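Local coordinates for probable ss-1,3-N-acetylglucosaminyltransferase (Staphylococcus aureus subsp. aureus N315, PDB 6H21), which is a probable glycosyltransferase with a family 2 glycosyltransferase domain of the GT-A clan and a TarS-type linker domain, modelled with manganese and uridine-diphosphate-N-acetylglucosamine, at residues K285-N289 and V338-K343; T275-R280 and Y318-F323. All blocks are in the same frame, centred on the assembly; numbering follows the deposited sequence.

Contact 1: residues K285-N289 and V338-K343; sequences KNFAN and VMIADK
N289 crosses M339 of helix 335-344 at a slant, with ND2 pointing at M339 O and OD1 lying beside M339 CB and CG. The amide nitrogen makes the one direct hydrogen bond of the contact, N289 ND2 to M339 O at 3.1 Å. The bond is nearly straight (176°), lies in the amide plane of N289 and meets a lone pair of the carbonyl. M339 O also accepts the helical bond from K343 N, so two donors grip it. N289 CG stands beside its own backbone N (chi1 -68°), which carries the amide to the helix. N289 OD1 lies near K343 CE (3.5 Å).

A288 makes the closest apolar contacts. Its CB meets V338 CG1 at 3.6 Å and M339 CG at 3.8 Å. F287 CE1 adds a looser one to V338 CG1 (4.3 Å).

D342 faces the loop mainly through water. One water links D342 OD2 (2.6 Å) to K285 O and A288 N. A second joins D342 OD2 to N289 N and ND2. A third bridges D342 OD1 and N286 OD1. Through these waters the carboxylate gathers polar groups of the loop. K326 adds a salt bridge to D342 OD1.

N289 OD1 and K343 NZ both bond N324 of the second subunit, so this part of the linker region lies at a subunit interface. The loop joins helix 264-281 to helix 294-308. Helix 335-344 packs against it, and V338 also touches A329 of helix 324-332.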
ATOM      1  N   LYS C 285       6.345  17.309   6.458  1.00 35.79           N
ATOM      2  CA  LYS C 285       6.724  16.205   5.588  1.00 35.66           C
ATOM      3  C   LYS C 285       5.872  14.961   5.905  1.00 35.18           C
ATOM      4  O   LYS C 285       5.594  14.178   5.013  1.00 34.75           O
ATOM      5  CB  LYS C 285       8.217  15.923   5.733  1.00 36.70           C
ATOM      6  CG  LYS C 285       8.606  15.338   7.082  1.00 38.94           C
ATOM      7  CD  LYS C 285      10.031  14.836   7.096  1.00 40.73           C
ATOM      8  CE  LYS C 285      10.503  14.436   8.474  1.00 43.56           C
ATOM      9  NZ  LYS C 285      11.890  14.900   8.708  1.00 46.22           N
ATOM     10  N   ASN C 286       5.424  14.828   7.159  1.00 35.31           N
ATOM     11  CA  ASN C 286       4.639  13.681   7.614  1.00 35.28           C
ATOM     12  C   ASN C 286       3.186  14.094   7.849  1.00 34.68           C
ATOM     13  O   ASN C 286       2.537  13.589   8.754  1.00 34.83           O
ATOM     14  CB  ASN C 286       5.244  13.068   8.875  1.00 36.82           C
ATOM     15  CG  ASN C 286       6.555  12.365   8.603  1.00 37.29           C
ATOM     16  OD1 ASN C 286       6.711  11.716   7.574  1.00 37.71           O
ATOM     17  ND2 ASN C 286       7.495  12.469   9.528  1.00 38.98           N
ATOM     18  N   PHE C 287       2.669  14.986   6.996  1.00 33.31           N
ATOM     19  CA  PHE C 287       1.317  15.498   7.168  1.00 33.28           C
ATOM     20  C   PHE C 287       0.263  14.384   7.024  1.00 33.05           C
ATOM     21  O   PHE C 287      -0.789  14.453   7.652  1.00 33.62           O
ATOM     22  CB  PHE C 287       1.032  16.601   6.146  1.00 32.65           C
ATOM     23  CG  PHE C 287       0.754  16.112   4.747  1.00 31.81           C
ATOM     24  CD1 PHE C 287       1.787  15.821   3.869  1.00 30.90           C
ATOM     25  CD2 PHE C 287      -0.552  15.905   4.324  1.00 31.97           C
ATOM     26  CE1 PHE C 287       1.529  15.345   2.594  1.00 30.25           C
ATOM     27  CE2 PHE C 287      -0.807  15.424   3.050  1.00 31.17           C
ATOM     28  CZ  PHE C 287       0.236  15.146   2.188  1.00 30.40           C
ATOM     29  N   ALA C 288       0.523  13.391   6.170  1.00 32.03           N
ATOM     30  CA  ALA C 288      -0.552  12.467   5.684  1.00 31.78           C
ATOM     31  C   ALA C 288      -1.188  11.677   6.841  1.00 32.67           C
ATOM     32  O   ALA C 288      -2.402  11.526   6.850  1.00 32.94           O
ATOM     33  CB  ALA C 288      -0.047  11.561   4.573  1.00 30.73           C
ATOM     34  N   ASN C 289      -0.391  11.216   7.816  1.00 33.27           N
ATOM     35  CA  ASN C 289      -0.902  10.455   8.946  1.00 34.60           C
ATOM     36  C   ASN C 289      -1.015  11.327  10.214  1.00 35.89           C
ATOM     37  O   ASN C 289      -1.134  10.798  11.304  1.00 36.94           O
ATOM     38  CB  ASN C 289      -0.021   9.237   9.224  1.00 34.85           C
ATOM     39  CG  ASN C 289      -0.094   8.192   8.134  1.00 34.02           C
ATOM     40  OD1 ASN C 289      -1.107   7.513   7.982  1.00 34.55           O
ATOM     41  ND2 ASN C 289       0.977   8.033   7.392  1.00 33.16           N
ATOM     42  N   VAL C 338      -0.176   8.287  -0.032  1.00 27.03           N
ATOM     43  CA  VAL C 338       0.867   8.961   0.774  1.00 27.33           C
ATOM     44  C   VAL C 338       0.871   8.390   2.201  1.00 28.15           C
ATOM     45  O   VAL C 338       1.936   8.081   2.759  1.00 28.45           O
ATOM     46  CB  VAL C 338       0.741  10.498   0.751  1.00 27.32           C
ATOM     47  CG1 VAL C 338       1.840  11.153   1.575  1.00 27.62           C
ATOM     48  CG2 VAL C 338       0.743  11.036  -0.674  1.00 26.71           C
ATOM     49  N   MET C 339      -0.324   8.248   2.784  1.00 28.64           N
ATOM     50  CA  MET C 339      -0.497   7.645   4.084  1.00 29.59           C
ATOM     51  C   MET C 339       0.195   6.268   4.112  1.00 29.71           C
ATOM     52  O   MET C 339       0.950   5.976   5.033  1.00 30.40           O
ATOM     53  CB  MET C 339      -1.979   7.480   4.419  1.00 30.09           C
ATOM     54  CG  MET C 339      -2.682   8.782   4.730  1.00 30.41           C
ATOM     55  SD  MET C 339      -4.439   8.532   4.970  1.00 31.15           S
ATOM     56  CE  MET C 339      -4.492   7.833   6.616  1.00 32.58           C
ATOM     57  N   ILE C 340      -0.051   5.453   3.092  1.00 29.14           N
ATOM     58  CA  ILE C 340       0.532   4.105   3.022  1.00 29.33           C
ATOM     59  C   ILE C 340       2.057   4.227   2.879  1.00 29.27           C
ATOM     60  O   ILE C 340       2.776   3.612   3.601  1.00 29.98           O
ATOM     61  CB  ILE C 340      -0.107   3.290   1.887  1.00 28.73           C
ATOM     62  CG1 ILE C 340      -1.570   2.950   2.196  1.00 29.05           C
ATOM     63  CG2 ILE C 340       0.700   2.037   1.595  1.00 28.87           C
ATOM     64  CD1 ILE C 340      -2.394   2.661   0.955  1.00 28.30           C
ATOM     65  N   ALA C 341       2.519   5.106   1.990  1.00 28.82           N
ATOM     66  CA  ALA C 341       3.975   5.299   1.780  1.00 29.20           C
ATOM     67  C   ALA C 341       4.663   5.643   3.107  1.00 30.57           C
ATOM     68  O   ALA C 341       5.739   5.098   3.420  1.00 31.17           O
ATOM     69  CB  ALA C 341       4.227   6.366   0.752  1.00 28.41           C
ATOM     70  N   ASP C 342       4.009   6.487   3.922  1.00 31.37           N
ATOM     71  CA  ASP C 342       4.600   6.935   5.188  1.00 32.80           C
ATOM     72  C   ASP C 342       4.642   5.788   6.205  1.00 33.97           C
ATOM     73  O   ASP C 342       5.597   5.711   6.969  1.00 34.51           O
ATOM     74  CB  ASP C 342       3.869   8.148   5.763  1.00 33.82           C
ATOM     75  CG  ASP C 342       4.374   9.472   5.223  1.00 34.05           C
ATOM     76  OD1 ASP C 342       5.514   9.510   4.657  1.00 35.60           O
ATOM     77  OD2 ASP C 342       3.651  10.472   5.375  1.00 35.76           O
ATOM     78  N   LYS C 343       3.616   4.924   6.218  1.00 34.15           N
ATOM     79  CA  LYS C 343       3.607   3.728   7.087  1.00 35.56           C
ATOM     80  C   LYS C 343       4.733   2.752   6.720  1.00 35.85           C
ATOM     81  O   LYS C 343       5.199   1.995   7.606  1.00 36.65           O
ATOM     82  CB  LYS C 343       2.256   3.007   7.030  1.00 36.05           C
ATOM     83  CG  LYS C 343       1.232   3.550   8.012  1.00 37.05           C
ATOM     84  CD  LYS C 343      -0.169   3.085   7.734  1.00 37.34           C
ATOM     85  CE  LYS C 343      -1.195   4.010   8.359  1.00 37.86           C
ATOM     86  NZ  LYS C 343      -0.980   4.171   9.815  1.00 39.45           N
TER
HETATM   87  O   HOH W   1       3.068  12.832   4.480  1.00 29.03           O
HETATM   88  O   HOH W   2       2.614  10.737   7.607  1.00 33.54           O
HETATM   89  O   HOH W   3       7.772   9.856   6.260  1.00 50.12           O

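Contact 2: residues T275-R280 and Y318-F323; sequences TTRLLR and YVTQIF
T276 and T320 make the polar link. T320 N donates to T276 OG1 at 3.3 Å, with an N-H...O angle of 156°. T276 OG1 is also bonded to G272 O in the preceding helical turn, so the hydroxyl serves both its own helix and the loop. It stands beside the backbone N of T276, and the methyl CG2 of T276 meets T320 OG1 at 3.4 Å.

The aromatic contact belongs to F323. L279 CB stands over the centre of one ring face in a CH-pi contact, 4.1 Å from the centroid and 8° off the ring normal. L279 CD1 reaches past the ring to F323 CB (3.7 Å).

R280 packs with its extended chain. Its CG lies obliquely by F323 CZ (3.8 Å), and its NE comes to the ring edge. The guanidinium is turned 68° from the ring plane, and its NH1 bonds Y170 OH.

Apolar packing continues at V319, whose CG2 meets T275 CG2 at 3.9 Å.

This is a buried helix-to-loop contact inside the linker region, and no other chain of the assembly touches it. It sets helix 264-281 against the loop that follows helix 294-308. F323 is the N-cap residue of helix 324-332, which touches T275, V319 and L279 through L327 and I330.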
ATOM      1  N   THR C 275      14.556  17.262  -4.601  1.00 28.87           N
ATOM      2  CA  THR C 275      13.342  16.534  -4.252  1.00 28.45           C
ATOM      3  C   THR C 275      13.611  15.638  -3.031  1.00 28.55           C
ATOM      4  O   THR C 275      12.799  15.576  -2.119  1.00 28.31           O
ATOM      5  CB  THR C 275      12.782  15.752  -5.450  1.00 28.26           C
ATOM      6  OG1 THR C 275      12.416  16.660  -6.495  1.00 28.20           O
ATOM      7  CG2 THR C 275      11.575  14.927  -5.056  1.00 27.86           C
ATOM      8  N   THR C 276      14.756  14.950  -3.024  1.00 29.13           N
ATOM      9  CA  THR C 276      15.173  14.107  -1.910  1.00 29.67           C
ATOM     10  C   THR C 276      15.254  14.945  -0.630  1.00 29.87           C
ATOM     11  O   THR C 276      14.697  14.574   0.397  1.00 29.66           O
ATOM     12  CB  THR C 276      16.503  13.391  -2.191  1.00 30.41           C
ATOM     13  OG1 THR C 276      16.361  12.627  -3.391  1.00 30.59           O
ATOM     14  CG2 THR C 276      16.946  12.480  -1.064  1.00 30.97           C
ATOM     15  N   ARG C 277      15.942  16.086  -0.706  1.00 30.24           N
ATOM     16  CA  ARG C 277      16.050  16.996   0.430  1.00 30.68           C
ATOM     17  C   ARG C 277      14.649  17.408   0.918  1.00 30.05           C
ATOM     18  O   ARG C 277      14.404  17.466   2.130  1.00 30.09           O
ATOM     19  CB  ARG C 277      16.895  18.220   0.055  1.00 31.49           C
ATOM     20  CG  ARG C 277      16.987  19.273   1.150  1.00 32.51           C
ATOM     21  CD  ARG C 277      16.002  20.401   0.943  1.00 33.30           C
ATOM     22  NE  ARG C 277      15.706  21.047   2.218  1.00 35.05           N
ATOM     23  CZ  ARG C 277      14.525  21.563   2.545  1.00 35.65           C
ATOM     24  NH1 ARG C 277      14.338  22.004   3.780  1.00 37.66           N
ATOM     25  NH2 ARG C 277      13.539  21.614   1.652  1.00 35.01           N
ATOM     26  N   LEU C 278      13.745  17.709  -0.015  1.00 29.46           N
ATOM     27  CA  LEU C 278      12.402  18.175   0.323  1.00 29.51           C
ATOM     28  C   LEU C 278      11.612  17.087   1.077  1.00 29.76           C
ATOM     29  O   LEU C 278      10.932  17.339   2.086  1.00 29.74           O
ATOM     30  CB  LEU C 278      11.700  18.585  -0.974  1.00 29.14           C
ATOM     31  CG  LEU C 278      10.281  19.110  -0.829  1.00 29.16           C
ATOM     32  CD1 LEU C 278      10.269  20.389  -0.025  1.00 29.58           C
ATOM     33  CD2 LEU C 278       9.645  19.342  -2.186  1.00 29.07           C
ATOM     34  N   LEU C 279      11.684  15.863   0.571  1.00 30.05           N
ATOM     35  CA  LEU C 279      11.019  14.720   1.201  1.00 30.52           C
ATOM     36  C   LEU C 279      11.625  14.412   2.576  1.00 31.69           C
ATOM     37  O   LEU C 279      10.902  13.960   3.452  1.00 32.20           O
ATOM     38  CB  LEU C 279      11.119  13.515   0.263  1.00 30.48           C
ATOM     39  CG  LEU C 279      10.232  13.611  -0.976  1.00 29.94           C
ATOM     40  CD1 LEU C 279      10.496  12.458  -1.923  1.00 30.06           C
ATOM     41  CD2 LEU C 279       8.758  13.654  -0.585  1.00 29.93           C
ATOM     42  N   ARG C 280      12.918  14.703   2.769  1.00 32.70           N
ATOM     43  CA  ARG C 280      13.640  14.409   4.026  1.00 34.49           C
ATOM     44  C   ARG C 280      13.418  15.484   5.102  1.00 34.40           C
ATOM     45  O   ARG C 280      13.369  15.150   6.290  1.00 34.60           O
ATOM     46  CB  ARG C 280      15.139  14.259   3.772  1.00 36.19           C
ATOM     47  CG  ARG C 280      15.549  12.850   3.381  1.00 38.41           C
ATOM     48  CD  ARG C 280      17.051  12.678   3.257  1.00 41.09           C
ATOM     49  NE  ARG C 280      17.310  11.343   2.743  1.00 44.37           N
ATOM     50  CZ  ARG C 280      18.347  10.997   1.984  1.00 47.46           C
ATOM     51  NH1 ARG C 280      19.176  11.925   1.523  1.00 48.52           N
ATOM     52  NH2 ARG C 280      18.545   9.719   1.703  1.00 46.69           N
ATOM     53  N   TYR C 318      16.732  10.212  -9.915  1.00 34.14           N
ATOM     54  CA  TYR C 318      17.812  10.701  -9.085  1.00 34.35           C
ATOM     55  C   TYR C 318      17.382  10.823  -7.619  1.00 33.53           C
ATOM     56  O   TYR C 318      18.178  11.188  -6.800  1.00 33.83           O
ATOM     57  CB  TYR C 318      18.335  12.026  -9.642  1.00 34.98           C
ATOM     58  CG  TYR C 318      19.019  11.860 -10.971  1.00 36.09           C
ATOM     59  CD1 TYR C 318      20.248  11.222 -11.063  1.00 37.36           C
ATOM     60  CD2 TYR C 318      18.421  12.299 -12.141  1.00 36.33           C
ATOM     61  CE1 TYR C 318      20.886  11.050 -12.283  1.00 38.41           C
ATOM     62  CE2 TYR C 318      19.040  12.131 -13.367  1.00 37.23           C
ATOM     63  CZ  TYR C 318      20.274  11.502 -13.440  1.00 38.55           C
ATOM     64  OH  TYR C 318      20.890  11.352 -14.648  1.00 39.64           O
ATOM     65  N   VAL C 319      16.135  10.491  -7.292  1.00 32.37           N
ATOM     66  CA  VAL C 319      15.648  10.581  -5.920  1.00 31.90           C
ATOM     67  C   VAL C 319      16.053   9.297  -5.186  1.00 32.91           C
ATOM     68  O   VAL C 319      15.972   8.216  -5.775  1.00 33.26           O
ATOM     69  CB  VAL C 319      14.121  10.761  -5.921  1.00 30.88           C
ATOM     70  CG1 VAL C 319      13.525  10.641  -4.535  1.00 30.65           C
ATOM     71  CG2 VAL C 319      13.726  12.063  -6.597  1.00 30.47           C
ATOM     72  N   THR C 320      16.453   9.404  -3.914  1.00 33.26           N
ATOM     73  CA  THR C 320      16.795   8.226  -3.141  1.00 34.62           C
ATOM     74  C   THR C 320      15.620   7.229  -3.194  1.00 34.78           C
ATOM     75  O   THR C 320      14.474   7.593  -2.972  1.00 33.37           O
ATOM     76  CB  THR C 320      17.249   8.611  -1.728  1.00 35.04           C
ATOM     77  OG1 THR C 320      18.334   9.530  -1.887  1.00 35.67           O
ATOM     78  CG2 THR C 320      17.743   7.423  -0.923  1.00 36.15           C
ATOM     79  N   GLN C 321      15.926   5.961  -3.487  1.00 36.19           N
ATOM     80  CA  GLN C 321      14.888   5.060  -3.998  1.00 37.48           C
ATOM     81  C   GLN C 321      13.888   4.664  -2.901  1.00 35.82           C
ATOM     82  O   GLN C 321      12.775   4.349  -3.236  1.00 34.93           O
ATOM     83  CB  GLN C 321      15.471   3.842  -4.730  1.00 41.05           C
ATOM     84  CG  GLN C 321      15.712   4.087  -6.224  1.00 43.74           C
ATOM     85  CD  GLN C 321      14.640   4.879  -6.957  1.00 45.72           C
ATOM     86  OE1 GLN C 321      13.595   4.347  -7.335  1.00 51.80           O
ATOM     87  NE2 GLN C 321      14.881   6.168  -7.180  1.00 46.16           N
ATOM     88  N   ILE C 322      14.247   4.726  -1.620  1.00 36.02           N
ATOM     89  CA  ILE C 322      13.246   4.491  -0.577  1.00 36.19           C
ATOM     90  C   ILE C 322      12.038   5.426  -0.769  1.00 34.00           C
ATOM     91  O   ILE C 322      10.970   5.124  -0.270  1.00 33.15           O
ATOM     92  CB  ILE C 322      13.801   4.639   0.853  1.00 37.82           C
ATOM     93  CG1 ILE C 322      14.471   5.992   1.077  1.00 38.50           C
ATOM     94  CG2 ILE C 322      14.716   3.488   1.211  1.00 40.12           C
ATOM     95  CD1 ILE C 322      14.740   6.302   2.535  1.00 39.97           C
ATOM     96  N   PHE C 323      12.208   6.579  -1.432  1.00 32.87           N
ATOM     97  CA  PHE C 323      11.118   7.544  -1.533  1.00 31.63           C
ATOM     98  C   PHE C 323      10.281   7.339  -2.801  1.00 30.73           C
ATOM     99  O   PHE C 323       9.408   8.198  -3.090  1.00 30.06           O
ATOM    100  CB  PHE C 323      11.649   8.981  -1.476  1.00 31.81           C
ATOM    101  CG  PHE C 323      12.183   9.394  -0.128  1.00 32.61           C
ATOM    102  CD1 PHE C 323      11.357   9.420   0.981  1.00 32.80           C
ATOM    103  CD2 PHE C 323      13.502   9.784   0.024  1.00 33.19           C
ATOM    104  CE1 PHE C 323      11.850   9.771   2.227  1.00 33.59           C
ATOM    105  CE2 PHE C 323      13.989  10.144   1.267  1.00 33.80           C
ATOM    106  CZ  PHE C 323      13.165  10.116   2.370  1.00 33.88           C
TER

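Contact 1 and contact 2 lie with their centres 14 Å apart, on the same side of the chain's centre. All four segments belong essentially to the TarS-type linker region, which is built of helices here. Along the chain the order is 275-280, 285-289, 318-323, 338-343, so the two contacts interleave. They also touch: K285 NZ is 2.8 Å from R280 O, a probable hydrogen bond. Helix 264-281 and the loop after it therefore meet two later parts of the chain, the loop leading into helix 324-332 and helix 335-344. Contact 1 also reaches the second subunit, so the linker region takes part in the three-chain assembly.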